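Local coordinates for protein elongation factor 1-gamma 1 (Saccharomyces cerevisiae, PDB 1NHY) that serves as a subunit of the translation elongation factor 1 complex, probably anchoring it to other cell components, while its N-terminal GST-like domain mediates interaction with eEFB1, at residues D141-L147 / H185-W191; I96-Q100 / S159-V164. The contacts are given in a common frame with arbitrary orientation. Residues are numbered along the deposited sequence.

In the fold
Both contacts lie in the all-helical C-terminal part of the GST-like domain, their centres about 14 Å apart, and their segments alternate along the chain. Contact 2 is fully buried, about 9 Å from the centre of the chain, and sets helix 90-107 beside helix 160-175. Contact 1 lies farther out, about 16 Å from that centre, where helix 126-147 ends against the start of helix 186-197. They touch directly. W191 NE1 hydrogen-bonds to D162 OD1 at 3.1 Å, tying helix 186-197 to the first turn of helix 160-175. The W99 ring packs against helix 126-147, edge-to-face with F143 (F143 CE1 to W99 CE3 3.8 Å) and also against I142 and R146.

Contact 1: D141-L147 / H185-W191; sequences DIFENRL and HPAIVRW
L147 is the apolar centre, a knob set into a hole of A187, I188, R190 and W191. It belongs to the helical C-terminal half of a GST fold, where the last turns of helix 126-147 cross the first turns of helix 186-197 at 75°, axes 8.1 Å apart. The backbones come closest at L147 and A187, whose CA atoms are 5.1 Å apart. L147 CB lies 3.4 Å from A187 CB, L147 CG is 3.6 Å from W191 CB, and L147 CD2 sits over one face of the W191 indole, whose chi1 is t. I188, m,m, brings CD1 to 3.7 Å from L147 CD2 and 3.3 Å from F143 CB; F169 of helix 160-175 packs on I188, F143 and W191.

Farther out, E144, with chi1 -99° and chi2 m, curls its carboxylate to the N-terminal turn that follows the N-cap residue H185. Its OE2 accepts a hydrogen bond from I188 N at 2.5 Å, though OE2 is crowded and less surely placed. E144 CG meets the edge of the H185 ring, 3.2 Å from ND1. At the other border, R190 runs t,t,p so that NH2 donates a very short 2.5 Å hydrogen bond to L147 O.

Contact 2: I96-Q100 / S159-V164; sequences IIRWQ and SLADLV
Q100 has the largest covered area here, and chi1 t, chi2 p and chi3 86° bring its amide to the first turn of helix 160-175. There Q100 NE2 donates a hydrogen bond to L160 O at 3.3 Å and lies 3.0 Å from V164 CB, while OE1 approaches L160 CD1 at 3.1 Å. The two segments run nearly parallel, at 11°, axes 8.3 Å apart, with the CA atoms of Q100 and A161 only 4.5 Å apart. A161 permits that approach: its CB is 3.5 Å from I96 O and 4.0 Å from W99 CB, and I96, m,t, lays CG2 3.9 Å from it. With chi1 m, the W99 indole packs on I142 and R146 of helix 126-147.

S159, chi1 p, is the N-cap, and its N and OG both donate to D162 OD2 at 2.7 Å, the carboxylate half of a capping box, as in other GST folds. The small A161 side chain thus lets the backbones close up, while the buried L160 O serves two donors, Q100 NE2 and V164 N.

Contact 1: D141-L147 / H185-W191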
loop_
_atom_site.group_PDB
_atom_site.type_symbol
_atom_site.label_atom_id
_atom_site.label_comp_id
_atom_site.label_asym_id
_atom_site.label_seq_id
_atom_site.Cartn_x
_atom_site.Cartn_y
_atom_site.Cartn_z
ATOM N N ASP A 141 5.744 11.089 12.283
ATOM C CA ASP A 141 6.053 12.508 12.293
ATOM C C ASP A 141 6.643 12.953 10.981
ATOM O O ASP A 141 6.370 14.048 10.530
ATOM C CB ASP A 141 7.009 12.842 13.419
ATOM C CG ASP A 141 6.414 12.547 14.777
ATOM O OD1 ASP A 141 5.191 12.799 14.952
ATOM O OD2 ASP A 141 7.162 12.075 15.667
ATOM N N ILE A 142 7.446 12.095 10.364
ATOM C CA ILE A 142 8.052 12.421 9.073
ATOM C C ILE A 142 6.946 12.751 8.080
ATOM O O ILE A 142 7.041 13.718 7.307
ATOM C CB ILE A 142 8.839 11.237 8.486
ATOM C CG1 ILE A 142 9.877 10.745 9.489
ATOM C CG2 ILE A 142 9.548 11.675 7.210
ATOM C CD1 ILE A 142 10.954 11.780 9.758
ATOM N N PHE A 143 5.909 11.915 8.108
ATOM C CA PHE A 143 4.753 12.069 7.246
ATOM C C PHE A 143 3.998 13.343 7.543
ATOM O O PHE A 143 3.869 14.210 6.676
ATOM C CB PHE A 143 3.832 10.882 7.426
ATOM C CG PHE A 143 4.223 9.717 6.611
ATOM C CD1 PHE A 143 3.671 9.520 5.350
ATOM C CD2 PHE A 143 5.172 8.832 7.078
ATOM C CE1 PHE A 143 4.066 8.452 4.553
ATOM C CE2 PHE A 143 5.577 7.754 6.286
ATOM C CZ PHE A 143 5.019 7.564 5.018
ATOM N N GLU A 144 3.491 13.443 8.773
ATOM C CA GLU A 144 2.738 14.626 9.200
ATOM C C GLU A 144 3.468 15.895 8.855
ATOM O O GLU A 144 2.865 16.825 8.328
ATOM C CB GLU A 144 2.504 14.643 10.714
ATOM C CG GLU A 144 1.136 14.169 11.182
ATOM C CD GLU A 144 -0.002 15.166 10.933
ATOM O OE1 GLU A 144 -0.082 16.214 11.621
ATOM O OE2 GLU A 144 -0.836 14.882 10.048
ATOM N N ASN A 145 4.759 15.956 9.163
ATOM C CA ASN A 145 5.497 17.168 8.863
ATOM C C ASN A 145 5.394 17.529 7.405
ATOM O O ASN A 145 5.289 18.700 7.069
ATOM C CB ASN A 145 6.971 17.041 9.210
ATOM C CG ASN A 145 7.202 16.850 10.682
ATOM O OD1 ASN A 145 6.618 17.563 11.511
ATOM N ND2 ASN A 145 8.069 15.885 11.031
ATOM N N ARG A 146 5.432 16.533 6.527
ATOM C CA ARG A 146 5.356 16.825 5.107
ATOM C C ARG A 146 3.931 17.139 4.657
ATOM O O ARG A 146 3.711 18.126 3.941
ATOM C CB ARG A 146 5.961 15.660 4.310
ATOM C CG ARG A 146 5.207 15.249 3.068
ATOM C CD ARG A 146 5.205 16.319 1.998
ATOM N NE ARG A 146 6.503 16.476 1.364
ATOM C CZ ARG A 146 6.684 16.995 0.154
ATOM N NH1 ARG A 146 5.655 17.410 -0.565
ATOM N NH2 ARG A 146 7.903 17.081 -0.354
ATOM N N LEU A 147 2.973 16.312 5.092
ATOM C CA LEU A 147 1.567 16.482 4.733
ATOM C C LEU A 147 0.975 17.774 5.261
ATOM O O LEU A 147 -0.136 18.161 4.892
ATOM C CB LEU A 147 0.732 15.323 5.258
ATOM C CG LEU A 147 0.577 14.083 4.386
ATOM C CD1 LEU A 147 0.834 14.410 2.923
ATOM C CD2 LEU A 147 1.533 13.042 4.872
ATOM N N HIS A 185 -2.910 14.276 14.549
ATOM C CA HIS A 185 -2.261 14.009 13.278
ATOM C C HIS A 185 -3.243 14.247 12.138
ATOM O O HIS A 185 -3.610 13.329 11.404
ATOM C CB HIS A 185 -1.716 12.575 13.289
ATOM C CG HIS A 185 -0.582 12.384 14.253
ATOM N ND1 HIS A 185 0.589 13.116 14.176
ATOM C CD2 HIS A 185 -0.453 11.579 15.336
ATOM C CE1 HIS A 185 1.390 12.776 15.170
ATOM N NE2 HIS A 185 0.780 11.842 15.888
ATOM N N PRO A 186 -3.679 15.505 11.978
ATOM C CA PRO A 186 -4.629 15.930 10.945
ATOM C C PRO A 186 -4.161 15.648 9.538
ATOM O O PRO A 186 -4.820 14.934 8.784
ATOM C CB PRO A 186 -4.756 17.428 11.183
ATOM C CG PRO A 186 -4.460 17.571 12.616
ATOM C CD PRO A 186 -3.282 16.656 12.800
ATOM N N ALA A 187 -3.021 16.242 9.194
ATOM C CA ALA A 187 -2.439 16.092 7.870
ATOM C C ALA A 187 -2.557 14.654 7.372
ATOM O O ALA A 187 -3.108 14.411 6.294
ATOM C CB ALA A 187 -0.975 16.532 7.895
ATOM N N ILE A 188 -2.046 13.707 8.159
ATOM C CA ILE A 188 -2.092 12.297 7.794
ATOM C C ILE A 188 -3.524 11.900 7.431
ATOM O O ILE A 188 -3.754 11.245 6.407
ATOM C CB ILE A 188 -1.600 11.399 8.957
ATOM C CG1 ILE A 188 -0.215 11.858 9.416
ATOM C CG2 ILE A 188 -1.564 9.935 8.516
ATOM C CD1 ILE A 188 0.807 11.898 8.311
ATOM N N VAL A 189 -4.477 12.308 8.269
ATOM C CA VAL A 189 -5.887 11.996 8.034
ATOM C C VAL A 189 -6.372 12.615 6.731
ATOM O O VAL A 189 -6.877 11.912 5.847
ATOM C CB VAL A 189 -6.766 12.509 9.175
ATOM C CG1 VAL A 189 -8.192 12.089 8.930
ATOM C CG2 VAL A 189 -6.262 11.967 10.499
ATOM N N ARG A 190 -6.225 13.932 6.624
ATOM C CA ARG A 190 -6.609 14.653 5.419
ATOM C C ARG A 190 -6.150 13.840 4.201
ATOM O O ARG A 190 -6.968 13.373 3.394
ATOM C CB ARG A 190 -5.930 16.021 5.405
ATOM C CG ARG A 190 -6.120 16.769 4.112
ATOM C CD ARG A 190 -5.385 18.086 4.128
ATOM N NE ARG A 190 -3.936 17.935 4.199
ATOM C CZ ARG A 190 -3.205 17.263 3.313
ATOM N NH1 ARG A 190 -3.777 16.655 2.275
ATOM N NH2 ARG A 190 -1.884 17.228 3.446
ATOM N N TRP A 191 -4.822 13.681 4.111
ATOM C CA TRP A 191 -4.127 12.947 3.063
ATOM C C TRP A 191 -4.705 11.552 2.852
ATOM O O TRP A 191 -5.040 11.163 1.729
ATOM C CB TRP A 191 -2.635 12.841 3.443
ATOM C CG TRP A 191 -1.809 11.831 2.639
ATOM C CD1 TRP A 191 -1.343 11.972 1.353
ATOM C CD2 TRP A 191 -1.444 10.499 3.050
ATOM N NE1 TRP A 191 -0.726 10.811 0.943
ATOM C CE2 TRP A 191 -0.771 9.892 1.958
ATOM C CE3 TRP A 191 -1.623 9.764 4.231
ATOM C CZ2 TRP A 191 -0.284 8.576 2.009
ATOM C CZ3 TRP A 191 -1.141 8.456 4.284
ATOM C CH2 TRP A 191 -0.475 7.875 3.174
#

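Contact 2: I96-Q100 / S159-V164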
loop_
_atom_site.group_PDB
_atom_site.type_symbol
_atom_site.label_atom_id
_atom_site.label_comp_id
_atom_site.label_asym_id
_atom_site.label_seq_id
_atom_site.Cartn_x
_atom_site.Cartn_y
_atom_site.Cartn_z
ATOM N N ILE A 96 9.636 10.298 -5.300
ATOM C CA ILE A 96 8.556 9.339 -5.203
ATOM C C ILE A 96 9.079 8.058 -4.565
ATOM O O ILE A 96 8.406 7.433 -3.740
ATOM C CB ILE A 96 7.969 8.998 -6.577
ATOM C CG1 ILE A 96 7.384 10.258 -7.223
ATOM C CG2 ILE A 96 6.919 7.915 -6.419
ATOM C CD1 ILE A 96 7.026 10.087 -8.680
ATOM N N ILE A 97 10.291 7.678 -4.944
ATOM C CA ILE A 97 10.923 6.470 -4.435
ATOM C C ILE A 97 11.286 6.654 -2.983
ATOM O O ILE A 97 11.329 5.699 -2.197
ATOM C CB ILE A 97 12.198 6.163 -5.215
ATOM C CG1 ILE A 97 11.866 6.132 -6.704
ATOM C CG2 ILE A 97 12.795 4.862 -4.757
ATOM C CD1 ILE A 97 12.994 5.731 -7.580
ATOM N N ARG A 98 11.565 7.894 -2.622
ATOM C CA ARG A 98 11.906 8.167 -1.250
ATOM C C ARG A 98 10.745 7.755 -0.360
ATOM O O ARG A 98 10.886 6.868 0.480
ATOM C CB ARG A 98 12.211 9.640 -1.073
ATOM C CG ARG A 98 12.468 10.020 0.344
ATOM C CD ARG A 98 12.915 11.447 0.406
ATOM N NE ARG A 98 12.238 12.146 1.488
ATOM C CZ ARG A 98 12.635 13.305 1.992
ATOM N NH1 ARG A 98 13.736 13.906 1.504
ATOM N NH2 ARG A 98 11.927 13.856 2.981
ATOM N N TRP A 99 9.588 8.375 -0.553
ATOM C CA TRP A 99 8.446 8.023 0.270
ATOM C C TRP A 99 8.029 6.600 0.044
ATOM O O TRP A 99 7.666 5.886 0.988
ATOM C CB TRP A 99 7.314 8.971 -0.003
ATOM C CG TRP A 99 7.694 10.312 0.470
ATOM C CD1 TRP A 99 8.320 11.290 -0.245
ATOM C CD2 TRP A 99 7.495 10.829 1.787
ATOM N NE1 TRP A 99 8.521 12.394 0.545
ATOM C CE2 TRP A 99 8.025 12.138 1.801
ATOM C CE3 TRP A 99 6.916 10.312 2.964
ATOM C CZ2 TRP A 99 7.989 12.949 2.944
ATOM C CZ3 TRP A 99 6.879 11.107 4.093
ATOM C CH2 TRP A 99 7.415 12.416 4.079
ATOM N N GLN A 100 8.103 6.184 -1.215
ATOM C CA GLN A 100 7.785 4.818 -1.569
ATOM C C GLN A 100 8.537 3.929 -0.586
ATOM O O GLN A 100 8.062 2.876 -0.180
ATOM C CB GLN A 100 8.274 4.529 -2.976
ATOM C CG GLN A 100 7.576 3.360 -3.590
ATOM C CD GLN A 100 6.180 3.719 -3.978
ATOM O OE1 GLN A 100 5.948 4.238 -5.068
ATOM N NE2 GLN A 100 5.230 3.479 -3.080
ATOM N N SER A 159 0.800 10.117 -6.357
ATOM C CA SER A 159 1.849 9.323 -6.987
ATOM C C SER A 159 1.861 7.910 -6.444
ATOM O O SER A 159 1.299 7.620 -5.379
ATOM C CB SER A 159 3.220 9.950 -6.707
ATOM O OG SER A 159 3.351 10.286 -5.328
ATOM N N LEU A 160 2.527 7.029 -7.169
ATOM C CA LEU A 160 2.646 5.660 -6.732
ATOM C C LEU A 160 2.990 5.657 -5.237
ATOM O O LEU A 160 2.582 4.745 -4.510
ATOM C CB LEU A 160 3.751 4.966 -7.504
ATOM C CG LEU A 160 3.585 3.465 -7.729
ATOM C CD1 LEU A 160 4.964 2.856 -7.663
ATOM C CD2 LEU A 160 2.664 2.814 -6.696
ATOM N N ALA A 161 3.733 6.669 -4.773
ATOM C CA ALA A 161 4.094 6.744 -3.353
ATOM C C ALA A 161 2.846 6.825 -2.470
ATOM O O ALA A 161 2.609 5.963 -1.618
ATOM C CB ALA A 161 4.972 7.937 -3.090
ATOM N N ASP A 162 2.052 7.866 -2.673
ATOM C CA ASP A 162 0.831 8.042 -1.907
ATOM C C ASP A 162 0.006 6.775 -1.906
ATOM O O ASP A 162 -0.468 6.342 -0.863
ATOM C CB ASP A 162 0.025 9.161 -2.515
ATOM C CG ASP A 162 0.819 10.424 -2.621
ATOM O OD1 ASP A 162 1.088 11.009 -1.559
ATOM O OD2 ASP A 162 1.189 10.824 -3.749
ATOM N N LEU A 163 -0.164 6.175 -3.078
ATOM C CA LEU A 163 -0.945 4.956 -3.144
ATOM C C LEU A 163 -0.447 3.919 -2.164
ATOM O O LEU A 163 -1.180 3.495 -1.283
ATOM C CB LEU A 163 -0.920 4.385 -4.553
ATOM C CG LEU A 163 -1.722 5.235 -5.542
ATOM C CD1 LEU A 163 -1.692 4.557 -6.898
ATOM C CD2 LEU A 163 -3.162 5.399 -5.066
ATOM N N VAL A 164 0.804 3.516 -2.312
ATOM C CA VAL A 164 1.367 2.519 -1.423
ATOM C C VAL A 164 1.334 2.964 0.018
ATOM O O VAL A 164 0.770 2.284 0.871
ATOM C CB VAL A 164 2.790 2.204 -1.818
ATOM C CG1 VAL A 164 3.483 1.423 -0.710
ATOM C CG2 VAL A 164 2.771 1.415 -3.116
#